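PDB 4N3O: putative D-glycero-D-manno-heptose 7-phosphate kinase from Campylobacter jejuni subsp. jejuni, which catalyses the ATP-dependent phosphorylation of D-glycero-alpha-D-manno-heptose 7-phosphate at C-1, giving the 1,7-bisphosphate, a step toward the GDP-heptose used in capsule polysaccharide synthesis. Local coordinates for residues A[46-51]-A[100-105]; A[53-58]-A[68-73]; A[130-135]-A[337-342]; A[200-205]-A[303-308]. All coordinates share one frame; numbering follows the deposited sequence.

Contact 1 (A[46-51]-A[100-105])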
# COMPACT_ATOMS: atom_id res chain seq x y z
N CYS A 46 -4.57 -12.65 9.72
CA CYS A 46 -5.05 -13.74 10.56
C CYS A 46 -6.40 -14.24 10.08
O CYS A 46 -7.28 -13.45 9.76
CB CYS A 46 -5.21 -13.30 12.02
SG CYS A 46 -3.68 -12.82 12.84
N THR A 47 -6.54 -15.56 10.03
CA THR A 47 -7.81 -16.19 9.70
C THR A 47 -8.14 -17.17 10.85
O THR A 47 -7.30 -18.00 11.23
CB THR A 47 -7.75 -16.95 8.38
OG1 THR A 47 -7.75 -16.02 7.30
CG2 THR A 47 -8.96 -17.81 8.22
N LEU A 48 -9.35 -17.07 11.38
CA LEU A 48 -9.77 -17.96 12.46
C LEU A 48 -11.01 -18.70 11.99
O LEU A 48 -12.04 -18.07 11.71
CB LEU A 48 -10.07 -17.17 13.73
CG LEU A 48 -10.33 -17.93 15.04
CD1 LEU A 48 -10.40 -16.95 16.19
CD2 LEU A 48 -11.59 -18.76 14.99
N ILE A 49 -10.91 -20.03 11.91
CA ILE A 49 -12.03 -20.85 11.44
C ILE A 49 -12.57 -21.79 12.52
O ILE A 49 -11.84 -22.64 13.04
CB ILE A 49 -11.66 -21.72 10.22
CG1 ILE A 49 -10.97 -20.88 9.14
CG2 ILE A 49 -12.90 -22.39 9.63
CD1 ILE A 49 -10.42 -21.72 8.01
N LYS A 50 -13.85 -21.62 12.84
CA LYS A 50 -14.51 -22.48 13.80
C LYS A 50 -14.61 -23.89 13.23
O LYS A 50 -14.89 -24.07 12.04
CB LYS A 50 -15.92 -21.96 14.12
CG LYS A 50 -16.68 -22.86 15.09
CD LYS A 50 -18.05 -22.31 15.47
CE LYS A 50 -18.77 -23.26 16.43
NZ LYS A 50 -20.04 -22.69 16.93
N ARG A 51 -14.36 -24.87 14.07
CA ARG A 51 -14.44 -26.28 13.68
C ARG A 51 -15.09 -27.08 14.81
O ARG A 51 -14.87 -26.79 15.98
CB ARG A 51 -13.07 -26.82 13.26
CG ARG A 51 -11.96 -26.57 14.26
CD ARG A 51 -10.57 -26.85 13.69
NE ARG A 51 -10.32 -28.28 13.48
CZ ARG A 51 -10.44 -28.93 12.33
NH1 ARG A 51 -10.80 -28.32 11.21
NH2 ARG A 51 -10.18 -30.23 12.30
N LEU A 100 -12.71 -24.13 23.47
CA LEU A 100 -13.17 -23.72 22.14
C LEU A 100 -12.48 -24.58 21.10
O LEU A 100 -11.36 -25.08 21.33
CB LEU A 100 -12.82 -22.24 21.91
CG LEU A 100 -13.30 -21.26 22.98
CD1 LEU A 100 -12.61 -19.92 22.77
CD2 LEU A 100 -14.82 -21.11 22.99
N SER A 101 -13.13 -24.75 19.95
CA SER A 101 -12.56 -25.56 18.87
C SER A 101 -12.45 -24.70 17.60
O SER A 101 -13.45 -24.16 17.12
CB SER A 101 -13.40 -26.82 18.65
OG SER A 101 -12.76 -27.72 17.75
N PHE A 102 -11.24 -24.58 17.06
CA PHE A 102 -10.98 -23.71 15.93
C PHE A 102 -9.60 -23.92 15.37
O PHE A 102 -8.77 -24.57 16.01
CB PHE A 102 -11.00 -22.26 16.42
CG PHE A 102 -9.89 -21.97 17.41
CD1 PHE A 102 -10.09 -22.18 18.76
CD2 PHE A 102 -8.64 -21.56 16.97
CE1 PHE A 102 -9.06 -21.96 19.67
CE2 PHE A 102 -7.62 -21.31 17.87
CZ PHE A 102 -7.82 -21.51 19.23
N SER A 103 -9.34 -23.32 14.21
CA SER A 103 -8.01 -23.31 13.58
C SER A 103 -7.65 -21.84 13.37
O SER A 103 -8.50 -21.06 12.96
CB SER A 103 -7.99 -24.06 12.26
OG SER A 103 -8.75 -23.39 11.27
N LEU A 104 -6.41 -21.48 13.67
CA LEU A 104 -5.93 -20.12 13.56
C LEU A 104 -4.75 -20.10 12.60
O LEU A 104 -3.77 -20.82 12.82
CB LEU A 104 -5.48 -19.62 14.94
CG LEU A 104 -4.95 -18.19 15.00
CD1 LEU A 104 -6.08 -17.23 14.67
CD2 LEU A 104 -4.35 -17.88 16.36
N HIS A 105 -4.83 -19.28 11.55
CA HIS A 105 -3.78 -19.25 10.54
C HIS A 105 -3.26 -17.83 10.42
O HIS A 105 -4.05 -16.91 10.31
CB HIS A 105 -4.37 -19.69 9.19
CG HIS A 105 -5.22 -20.92 9.27
ND1 HIS A 105 -4.76 -22.17 8.90
CD2 HIS A 105 -6.50 -21.09 9.67
CE1 HIS A 105 -5.73 -23.06 9.06
NE2 HIS A 105 -6.80 -22.43 9.52

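Contact 2 (A[53-58]-A[68-73])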
# COMPACT_ATOMS: atom_id res chain seq x y z
N ASP A 53 -14.91 -30.43 16.06
CA ASP A 53 -14.30 -31.74 16.24
C ASP A 53 -13.39 -31.74 17.46
O ASP A 53 -12.51 -32.60 17.60
CB ASP A 53 -13.52 -32.15 14.99
CG ASP A 53 -12.35 -31.22 14.71
OD1 ASP A 53 -12.42 -30.04 15.13
OD2 ASP A 53 -11.38 -31.68 14.08
N GLY A 54 -13.58 -30.77 18.35
CA GLY A 54 -12.78 -30.68 19.56
C GLY A 54 -11.29 -30.54 19.32
O GLY A 54 -10.49 -30.99 20.12
N LYS A 55 -10.93 -29.92 18.20
CA LYS A 55 -9.52 -29.68 17.86
C LYS A 55 -9.17 -28.20 17.87
O LYS A 55 -10.01 -27.34 17.65
CB LYS A 55 -9.15 -30.28 16.50
CG LYS A 55 -8.56 -31.68 16.52
CD LYS A 55 -9.44 -32.70 17.22
CE LYS A 55 -8.80 -34.08 17.19
NZ LYS A 55 -7.44 -34.08 17.79
N ILE A 56 -7.91 -27.93 18.15
CA ILE A 56 -7.39 -26.59 18.14
C ILE A 56 -6.10 -26.64 17.31
O ILE A 56 -5.16 -27.35 17.66
CB ILE A 56 -7.11 -26.06 19.56
CG1 ILE A 56 -8.43 -25.80 20.29
CG2 ILE A 56 -6.30 -24.78 19.49
CD1 ILE A 56 -8.27 -25.36 21.73
N ILE A 57 -6.09 -25.88 16.21
CA ILE A 57 -4.96 -25.83 15.30
C ILE A 57 -4.39 -24.42 15.21
O ILE A 57 -5.14 -23.46 15.10
CB ILE A 57 -5.41 -26.30 13.90
CG1 ILE A 57 -5.92 -27.75 14.00
CG2 ILE A 57 -4.28 -26.17 12.88
CD1 ILE A 57 -6.49 -28.30 12.72
N PHE A 58 -3.08 -24.32 15.30
CA PHE A 58 -2.38 -23.06 15.16
C PHE A 58 -1.48 -23.26 13.95
O PHE A 58 -0.62 -24.15 13.97
CB PHE A 58 -1.53 -22.74 16.39
CG PHE A 58 -2.31 -22.55 17.66
CD1 PHE A 58 -3.38 -21.67 17.71
CD2 PHE A 58 -1.90 -23.16 18.84
CE1 PHE A 58 -4.07 -21.46 18.89
CE2 PHE A 58 -2.59 -22.96 20.02
CZ PHE A 58 -3.68 -22.11 20.05
N GLU A 68 -1.24 -28.85 16.69
CA GLU A 68 -2.57 -29.41 16.80
C GLU A 68 -2.71 -29.97 18.21
O GLU A 68 -1.81 -30.64 18.68
CB GLU A 68 -2.79 -30.47 15.74
CG GLU A 68 -4.20 -31.02 15.73
CD GLU A 68 -4.52 -31.83 14.49
OE1 GLU A 68 -5.49 -32.61 14.53
OE2 GLU A 68 -3.80 -31.68 13.48
N TYR A 69 -3.81 -29.64 18.88
CA TYR A 69 -4.08 -30.10 20.24
C TYR A 69 -5.54 -30.39 20.40
O TYR A 69 -6.35 -30.04 19.56
CB TYR A 69 -3.73 -29.02 21.28
CG TYR A 69 -2.36 -28.43 21.14
CD1 TYR A 69 -1.23 -29.09 21.63
CD2 TYR A 69 -2.19 -27.20 20.53
CE1 TYR A 69 0.03 -28.54 21.49
CE2 TYR A 69 -0.93 -26.65 20.39
CZ TYR A 69 0.18 -27.32 20.87
OH TYR A 69 1.42 -26.75 20.71
N GLU A 70 -5.86 -31.03 21.52
CA GLU A 70 -7.23 -31.32 21.88
C GLU A 70 -7.81 -30.11 22.61
O GLU A 70 -7.15 -29.49 23.44
CB GLU A 70 -7.29 -32.55 22.79
CG GLU A 70 -7.10 -33.87 22.06
CD GLU A 70 -8.26 -34.19 21.12
OE1 GLU A 70 -9.38 -33.68 21.35
OE2 GLU A 70 -8.05 -34.98 20.17
N SER A 71 -9.05 -29.79 22.29
CA SER A 71 -9.76 -28.67 22.90
C SER A 71 -9.90 -28.80 24.42
O SER A 71 -10.59 -29.69 24.90
CB SER A 71 -11.15 -28.56 22.25
OG SER A 71 -11.93 -27.55 22.86
N LYS A 72 -9.23 -27.91 25.15
CA LYS A 72 -9.28 -27.86 26.63
C LYS A 72 -9.11 -26.41 27.13
O LYS A 72 -8.78 -25.51 26.35
CB LYS A 72 -8.24 -28.78 27.26
CG LYS A 72 -6.81 -28.48 26.85
CD LYS A 72 -5.85 -29.45 27.50
CE LYS A 72 -4.44 -29.26 26.98
NZ LYS A 72 -3.49 -30.20 27.63
N GLU A 73 -9.31 -26.19 28.43
CA GLU A 73 -9.25 -24.84 28.99
C GLU A 73 -7.87 -24.21 29.04
O GLU A 73 -7.74 -23.00 28.87
CB GLU A 73 -9.86 -24.77 30.40
CG GLU A 73 -11.36 -25.01 30.47
CD GLU A 73 -11.97 -24.56 31.80
OE1 GLU A 73 -11.62 -23.45 32.27
OE2 GLU A 73 -12.81 -25.31 32.35

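Contact 3 (A[130-135]-A[337-342])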
# COMPACT_ATOMS: atom_id res chain seq x y z
N PHE A 130 -10.47 -13.34 17.97
CA PHE A 130 -11.28 -13.97 19.02
C PHE A 130 -12.42 -13.07 19.47
O PHE A 130 -13.53 -13.54 19.68
CB PHE A 130 -10.41 -14.35 20.24
CG PHE A 130 -9.59 -15.58 20.04
CD1 PHE A 130 -10.19 -16.83 20.06
CD2 PHE A 130 -8.22 -15.51 19.87
CE1 PHE A 130 -9.45 -17.97 19.87
CE2 PHE A 130 -7.47 -16.65 19.69
CZ PHE A 130 -8.09 -17.89 19.69
N ALA A 131 -12.14 -11.79 19.63
CA ALA A 131 -13.14 -10.83 20.06
C ALA A 131 -14.33 -10.74 19.09
O ALA A 131 -15.48 -10.71 19.52
CB ALA A 131 -12.50 -9.46 20.25
N GLU A 132 -14.01 -10.70 17.80
CA GLU A 132 -15.00 -10.63 16.73
C GLU A 132 -15.82 -11.91 16.64
O GLU A 132 -17.04 -11.88 16.46
CB GLU A 132 -14.26 -10.45 15.40
CG GLU A 132 -15.13 -10.33 14.17
CD GLU A 132 -15.78 -8.98 14.03
OE1 GLU A 132 -16.11 -8.36 15.06
OE2 GLU A 132 -15.96 -8.53 12.88
N TRP A 133 -15.13 -13.03 16.76
CA TRP A 133 -15.73 -14.33 16.66
C TRP A 133 -16.67 -14.62 17.85
O TRP A 133 -17.79 -15.10 17.67
CB TRP A 133 -14.64 -15.40 16.60
CG TRP A 133 -15.19 -16.78 16.66
CD1 TRP A 133 -16.32 -17.23 16.05
CD2 TRP A 133 -14.59 -17.92 17.29
NE1 TRP A 133 -16.50 -18.57 16.30
CE2 TRP A 133 -15.45 -19.02 17.06
CE3 TRP A 133 -13.43 -18.12 18.05
CZ2 TRP A 133 -15.18 -20.30 17.55
CZ3 TRP A 133 -13.16 -19.39 18.53
CH2 TRP A 133 -14.03 -20.47 18.28
N LEU A 134 -16.19 -14.30 19.05
CA LEU A 134 -16.93 -14.59 20.27
C LEU A 134 -17.77 -13.42 20.76
O LEU A 134 -18.41 -13.53 21.81
CB LEU A 134 -15.94 -15.01 21.34
CG LEU A 134 -15.09 -16.22 20.92
CD1 LEU A 134 -13.87 -16.37 21.81
CD2 LEU A 134 -15.94 -17.48 20.93
N ASN A 135 -17.79 -12.31 20.02
CA ASN A 135 -18.60 -11.13 20.37
C ASN A 135 -18.24 -10.59 21.75
O ASN A 135 -19.11 -10.19 22.52
CB ASN A 135 -20.09 -11.48 20.32
CG ASN A 135 -21.00 -10.25 20.34
OD1 ASN A 135 -20.61 -9.14 19.94
ND2 ASN A 135 -22.25 -10.44 20.78
N VAL A 337 -6.19 -2.15 13.37
CA VAL A 337 -6.71 -3.48 13.09
C VAL A 337 -8.14 -3.47 12.55
O VAL A 337 -8.99 -2.75 13.07
CB VAL A 337 -6.67 -4.38 14.35
CG1 VAL A 337 -7.65 -3.88 15.40
CG2 VAL A 337 -6.96 -5.82 13.99
N LYS A 338 -8.38 -4.22 11.48
CA LYS A 338 -9.75 -4.35 10.97
C LYS A 338 -10.10 -5.84 10.93
O LYS A 338 -9.23 -6.69 10.86
CB LYS A 338 -9.95 -3.70 9.59
CG LYS A 338 -9.38 -4.45 8.39
CD LYS A 338 -8.13 -3.82 7.81
CE LYS A 338 -8.50 -2.58 7.02
NZ LYS A 338 -7.30 -1.99 6.37
N SER A 339 -11.38 -6.16 11.01
CA SER A 339 -11.82 -7.54 10.96
C SER A 339 -13.12 -7.65 10.24
O SER A 339 -13.88 -6.70 10.18
CB SER A 339 -12.05 -8.07 12.36
OG SER A 339 -13.08 -7.33 12.94
N TRP A 340 -13.40 -8.84 9.73
CA TRP A 340 -14.64 -9.11 9.04
C TRP A 340 -14.93 -10.59 9.12
O TRP A 340 -14.04 -11.39 9.38
CB TRP A 340 -14.60 -8.62 7.58
CG TRP A 340 -13.54 -9.27 6.68
CD1 TRP A 340 -13.75 -10.26 5.77
CD2 TRP A 340 -12.16 -8.91 6.56
NE1 TRP A 340 -12.59 -10.55 5.10
CE2 TRP A 340 -11.60 -9.72 5.56
CE3 TRP A 340 -11.34 -7.97 7.20
CZ2 TRP A 340 -10.25 -9.66 5.21
CZ3 TRP A 340 -9.99 -7.90 6.84
CH2 TRP A 340 -9.47 -8.73 5.85
N ARG A 341 -16.20 -10.93 8.91
CA ARG A 341 -16.70 -12.28 8.99
C ARG A 341 -17.12 -12.66 7.57
O ARG A 341 -17.64 -11.83 6.85
CB ARG A 341 -17.90 -12.27 9.92
CG ARG A 341 -18.23 -13.58 10.61
CD ARG A 341 -19.45 -13.42 11.51
NE ARG A 341 -19.42 -14.36 12.64
CZ ARG A 341 -19.09 -14.03 13.91
NH1 ARG A 341 -19.09 -14.98 14.84
NH2 ARG A 341 -18.78 -12.78 14.25
N ILE A 342 -16.87 -13.89 7.17
CA ILE A 342 -17.22 -14.33 5.83
C ILE A 342 -17.72 -15.78 5.92
O ILE A 342 -18.51 -16.24 5.11
CB ILE A 342 -16.00 -14.17 4.88
CG1 ILE A 342 -16.42 -14.05 3.40
CG2 ILE A 342 -14.95 -15.25 5.15
CD1 ILE A 342 -17.04 -15.29 2.79
OXT ILE A 342 -17.37 -16.54 6.83

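Contact 4 (A[200-205]-A[303-308])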
# COMPACT_ATOMS: atom_id res chain seq x y z
N ALA A 200 6.03 10.34 -0.71
CA ALA A 200 6.78 10.75 -1.92
C ALA A 200 8.26 10.99 -1.61
O ALA A 200 9.12 10.79 -2.48
CB ALA A 200 6.17 12.01 -2.52
N ARG A 201 8.55 11.37 -0.36
CA ARG A 201 9.90 11.65 0.11
C ARG A 201 10.59 10.46 0.74
O ARG A 201 11.67 10.61 1.26
CB ARG A 201 9.86 12.64 1.27
CG ARG A 201 9.09 13.93 1.10
CD ARG A 201 9.93 15.06 0.62
NE ARG A 201 9.25 16.31 0.88
CZ ARG A 201 9.74 17.49 0.55
NH1 ARG A 201 9.05 18.59 0.81
NH2 ARG A 201 10.92 17.58 -0.07
N THR A 202 9.99 9.29 0.76
CA THR A 202 10.65 8.23 1.51
C THR A 202 10.81 6.90 0.80
O THR A 202 10.01 6.52 -0.03
CB THR A 202 9.94 8.02 2.89
OG1 THR A 202 8.57 7.70 2.71
CG2 THR A 202 10.01 9.26 3.75
N VAL A 203 11.88 6.21 1.16
CA VAL A 203 12.20 4.90 0.64
C VAL A 203 12.53 3.97 1.81
O VAL A 203 13.29 4.32 2.69
CB VAL A 203 13.43 4.94 -0.28
CG1 VAL A 203 13.85 3.53 -0.66
CG2 VAL A 203 13.15 5.78 -1.50
N LEU A 204 11.92 2.80 1.81
CA LEU A 204 12.13 1.80 2.86
C LEU A 204 12.90 0.64 2.23
O LEU A 204 12.45 0.06 1.24
CB LEU A 204 10.77 1.31 3.35
CG LEU A 204 10.79 0.22 4.43
CD1 LEU A 204 11.56 0.70 5.64
CD2 LEU A 204 9.38 -0.19 4.83
N TYR A 205 14.07 0.32 2.78
CA TYR A 205 14.92 -0.73 2.23
C TYR A 205 15.33 -1.77 3.26
O TYR A 205 15.91 -1.43 4.28
CB TYR A 205 16.18 -0.07 1.68
CG TYR A 205 17.25 -1.01 1.16
CD1 TYR A 205 17.08 -1.69 -0.04
CD2 TYR A 205 18.46 -1.17 1.84
CE1 TYR A 205 18.05 -2.53 -0.54
CE2 TYR A 205 19.45 -2.01 1.35
CZ TYR A 205 19.24 -2.69 0.16
OH TYR A 205 20.20 -3.53 -0.34
N PHE A 303 16.47 -2.77 8.53
CA PHE A 303 16.04 -1.93 7.43
C PHE A 303 16.57 -0.52 7.59
O PHE A 303 17.01 -0.13 8.67
CB PHE A 303 14.53 -1.88 7.32
CG PHE A 303 13.86 -1.19 8.46
CD1 PHE A 303 13.55 -1.89 9.62
CD2 PHE A 303 13.51 0.15 8.37
CE1 PHE A 303 12.91 -1.26 10.67
CE2 PHE A 303 12.87 0.79 9.43
CZ PHE A 303 12.57 0.08 10.58
N MSE A 304 16.55 0.21 6.48
CA MSE A 304 16.96 1.59 6.49
C MSE A 304 15.78 2.30 5.95
O MSE A 304 15.06 1.77 5.13
CB MSE A 304 18.22 1.83 5.68
CG MSE A 304 19.43 1.55 6.55
SE MSE A 304 21.11 1.76 5.54
CE MSE A 304 21.75 3.29 6.59
N PHE A 305 15.57 3.52 6.43
CA PHE A 305 14.47 4.34 6.02
C PHE A 305 15.10 5.64 5.59
O PHE A 305 15.85 6.24 6.35
CB PHE A 305 13.54 4.49 7.22
CG PHE A 305 12.43 5.43 7.03
CD1 PHE A 305 11.51 5.23 6.01
CD2 PHE A 305 12.22 6.45 7.92
CE1 PHE A 305 10.44 6.10 5.84
CE2 PHE A 305 11.15 7.33 7.77
CZ PHE A 305 10.27 7.15 6.73
N PHE A 306 14.84 6.06 4.35
CA PHE A 306 15.45 7.30 3.84
C PHE A 306 14.47 8.39 3.46
O PHE A 306 13.30 8.13 3.16
CB PHE A 306 16.26 7.02 2.56
CG PHE A 306 17.35 6.00 2.70
CD1 PHE A 306 18.54 6.32 3.30
CD2 PHE A 306 17.20 4.73 2.17
CE1 PHE A 306 19.56 5.40 3.41
CE2 PHE A 306 18.21 3.79 2.27
CZ PHE A 306 19.40 4.13 2.90
N PHE A 307 14.98 9.61 3.49
CA PHE A 307 14.30 10.81 3.03
C PHE A 307 15.03 11.19 1.75
O PHE A 307 16.26 11.30 1.74
CB PHE A 307 14.35 11.94 4.03
CG PHE A 307 13.15 12.02 4.90
CD1 PHE A 307 12.85 11.00 5.78
CD2 PHE A 307 12.33 13.14 4.86
CE1 PHE A 307 11.74 11.08 6.60
CE2 PHE A 307 11.22 13.22 5.67
CZ PHE A 307 10.92 12.19 6.54
N VAL A 308 14.27 11.37 0.68
CA VAL A 308 14.83 11.68 -0.62
C VAL A 308 13.98 12.70 -1.37
O VAL A 308 12.79 12.85 -1.13
CB VAL A 308 14.88 10.42 -1.50
CG1 VAL A 308 13.47 9.92 -1.81
CG2 VAL A 308 15.64 10.68 -2.79

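Contact 1 (A[46-51]-A[100-105])
Leu48 packs on Phe102 and Leu104 across two antiparallel strands, on the tight face of the contact. Its CD2 comes obliquely to Phe102, 3.8 Å from CB, and its CB lies 4.1 Å from Leu104 CD1. Helix 118-134 lies over this face: Phe130 and Trp133 press on Leu48, Val126 on Leu104, and the rings of Phe130 and Phe102 meet edge-to-face. Between the strands, Thr47 N to His105 O and Ile49 N to Ser103 O are each 2.8 Å, and both bonds have a return partner. This helix-on-sheet packing belongs to the N-terminal, S5-like domain of GHMP kinases, in which strand 55-60 runs parallel along the other edge of strand 102-108. The face bearing Thr47, Ile49, Ser103 and His105 is more polar. Ser103 OG and His105 NE2 are hydrogen-bonded at 2.8 Å, Asp59 takes ND1, and the imidazole is thus held at both nitrogens; Ile49 CD1 lies 4.0 Å from His105 NE2. Arg8 bonds Thr47 OG1, and Thr311 of the second subunit packs on Thr47 and His105. Toward solvent the pairing slackens: Arg51 N reaches Ser101 O at 3.3 Å, the Arg51 guanidinium turns to Asp53, and Lys50 stretches out fully extended.

Contact 2 (A[53-58]-A[68-73])
Lys55 and Glu70 form a salt bridge across the strand pair, with Lys55 NZ 2.6 Å from Glu70 OE2. The lysine chain bends at chi2 (56°), turning CD, and again at chi4 (57°), which brings NZ to the carboxylate; it meets OE2 from above the carboxylate plane. Glu68 OE1 stays 4.1 Å from Lys55 NZ, too far for a second bridge, though its charge probably adds to the pull on the amine. Among backbone bonds, Ile56 and Tyr69 pair in both directions, Tyr69 N lying 2.9 Å from Ile56 O, and Ser71 N reaches Gly54 O at 2.9 Å, standing well above that carbonyl plane. Apolar contacts gather on the face of Ile56 and Tyr69. Phe58 CD2 comes in the plane of the Tyr69 ring to its edge, 3.9 Å from CE2, the two side chains crossing at about a right angle; the phenol OH is bonded by Asp78 and Lys85. Ile56 CD1 rests 3.8 Å from Ser71 CA, and the Ile56 side chain also packs on Phe102 and Tyr88. On the other face the Ile57 and Glu68 side chains lie side by side, pointing the same way. Strands 55-60 and 65-70 form a beta hairpin at the margin of the N-terminal sheet, leading to Ser60, a probable ATP-binding residue.

Contact 3 (A[130-135]-A[337-342])
Arg341 forks onto two carbonyl oxygens, Glu132 O and Trp133 O, and so ties the C-terminal strand 338-341 to the last turn of helix 118-134, within the helix-and-sheet layer of the GHMP kinase N-terminal domain. Arg341 NH2 lies 3.0 Å from Glu132 O and Arg341 NH1 lies 3.1 Å from Trp133 O. Both oxygens sit at the edge of the guanidinium, near its plane; NH2 stands well above the carbonyl plane of Glu132, whereas NH1 is only slightly tilted from that of Trp133. A positive group at this end of a helix probably gains from the helix dipole. The chain of Arg341 is extended from CG to NE, which carries the guanidinium across to the helix, and NE makes a weak bond to Met4 O. Beside it, Glu132 OE2 receives a weak bond from Ser339 OG at 3.1 Å, doubtful because Glu132 is modelled in two positions. Farther out, Ile7 of strand 6-21 touches both Glu132 and Arg341, and that strand pairs antiparallel with 338-341 through backbone bonds of Lys338 with Gln10 and Trp340 with Arg8. CB of Trp340 leaves its backbone away from the helix, and NE1 bonds Glu197 of the second subunit. Back at the helix, Arg341 NH1 lies at the edge of the Trp133 indole, 3.8 Å from CD1, with the guanidinium and ring planes 46° apart.

Contact 4 (A[200-205]-A[303-308])
Thr202 reaches across to Phe305, Phe306 and Phe307 of the neighbouring strand. Thr202 CB sits 3.4 Å from Phe306 O and 3.6 Å from Phe305 CE1, approaching that ring obliquely. At the branch, OG1 lies between the backbone N and the carbonyl carbon (chi1 58°) and is bonded to Leu198 O in the preceding helix. The methyl Thr202 CG2, anti to the carbonyl carbon, touches Phe305 CZ at 3.7 Å and stands over one face of Phe307, 4.0 Å from the ring centroid and shifted toward the rim, a CH-pi contact. Trp263 meets both phenylalanine rings. These strands are the two central ones of the four-stranded antiparallel sheet in the C-terminal domain of the GHMP kinase fold, flanked by strands 290-296 and 326-327. Alternate residues share a face. Next to Thr202 on the same side, Leu204 CD1 presses 3.4 Å from Phe303 CD2, and Phe303 also touches Leu116, probably part of the ATP-binding loop. The other face carries Val203, Tyr205, Met304 (a selenomethionine) and Phe306; helix 276-287 packs on the last three and helix 313-320 on Val203. There Tyr205 CB lies 4.4 Å from Phe306 CE2, while the phenol OH is bonded by Gly325 N. Hydrogen-bonded and non-hydrogen-bonded pairs alternate; Phe306 N to Val203 O, at 2.9 Å, is nearly straight (171°). At the start of segment 200-205 the Arg201 guanidinium turns away to a salt bridge with Glu197, and Arg8 of the second subunit packs on Arg201.

In the fold
Contacts 1, 2 and 3 all reach the N-terminal sheet, contact 3 from the helix lying on it, while contact 4 lies on the other side of the chain's centre, its centre about 37 Å from that of contact 1. Contacts 1 and 2 share neighbouring strands: Leu104 N meets Ile57 O, and Ser101 OG meets Lys55 O. Helix 118-134 takes part in contact 3 and covers one face of contact 1. Contact 4 is buried and built mainly from aromatic and aliphatic side chains; contacts 1 and 2 are partly buried, pairing an apolar face with polar or charged groups; contact 3, at the surface, relies on side-chain polar bonds. Contacts 1, 3 and 4 also touch the second subunit.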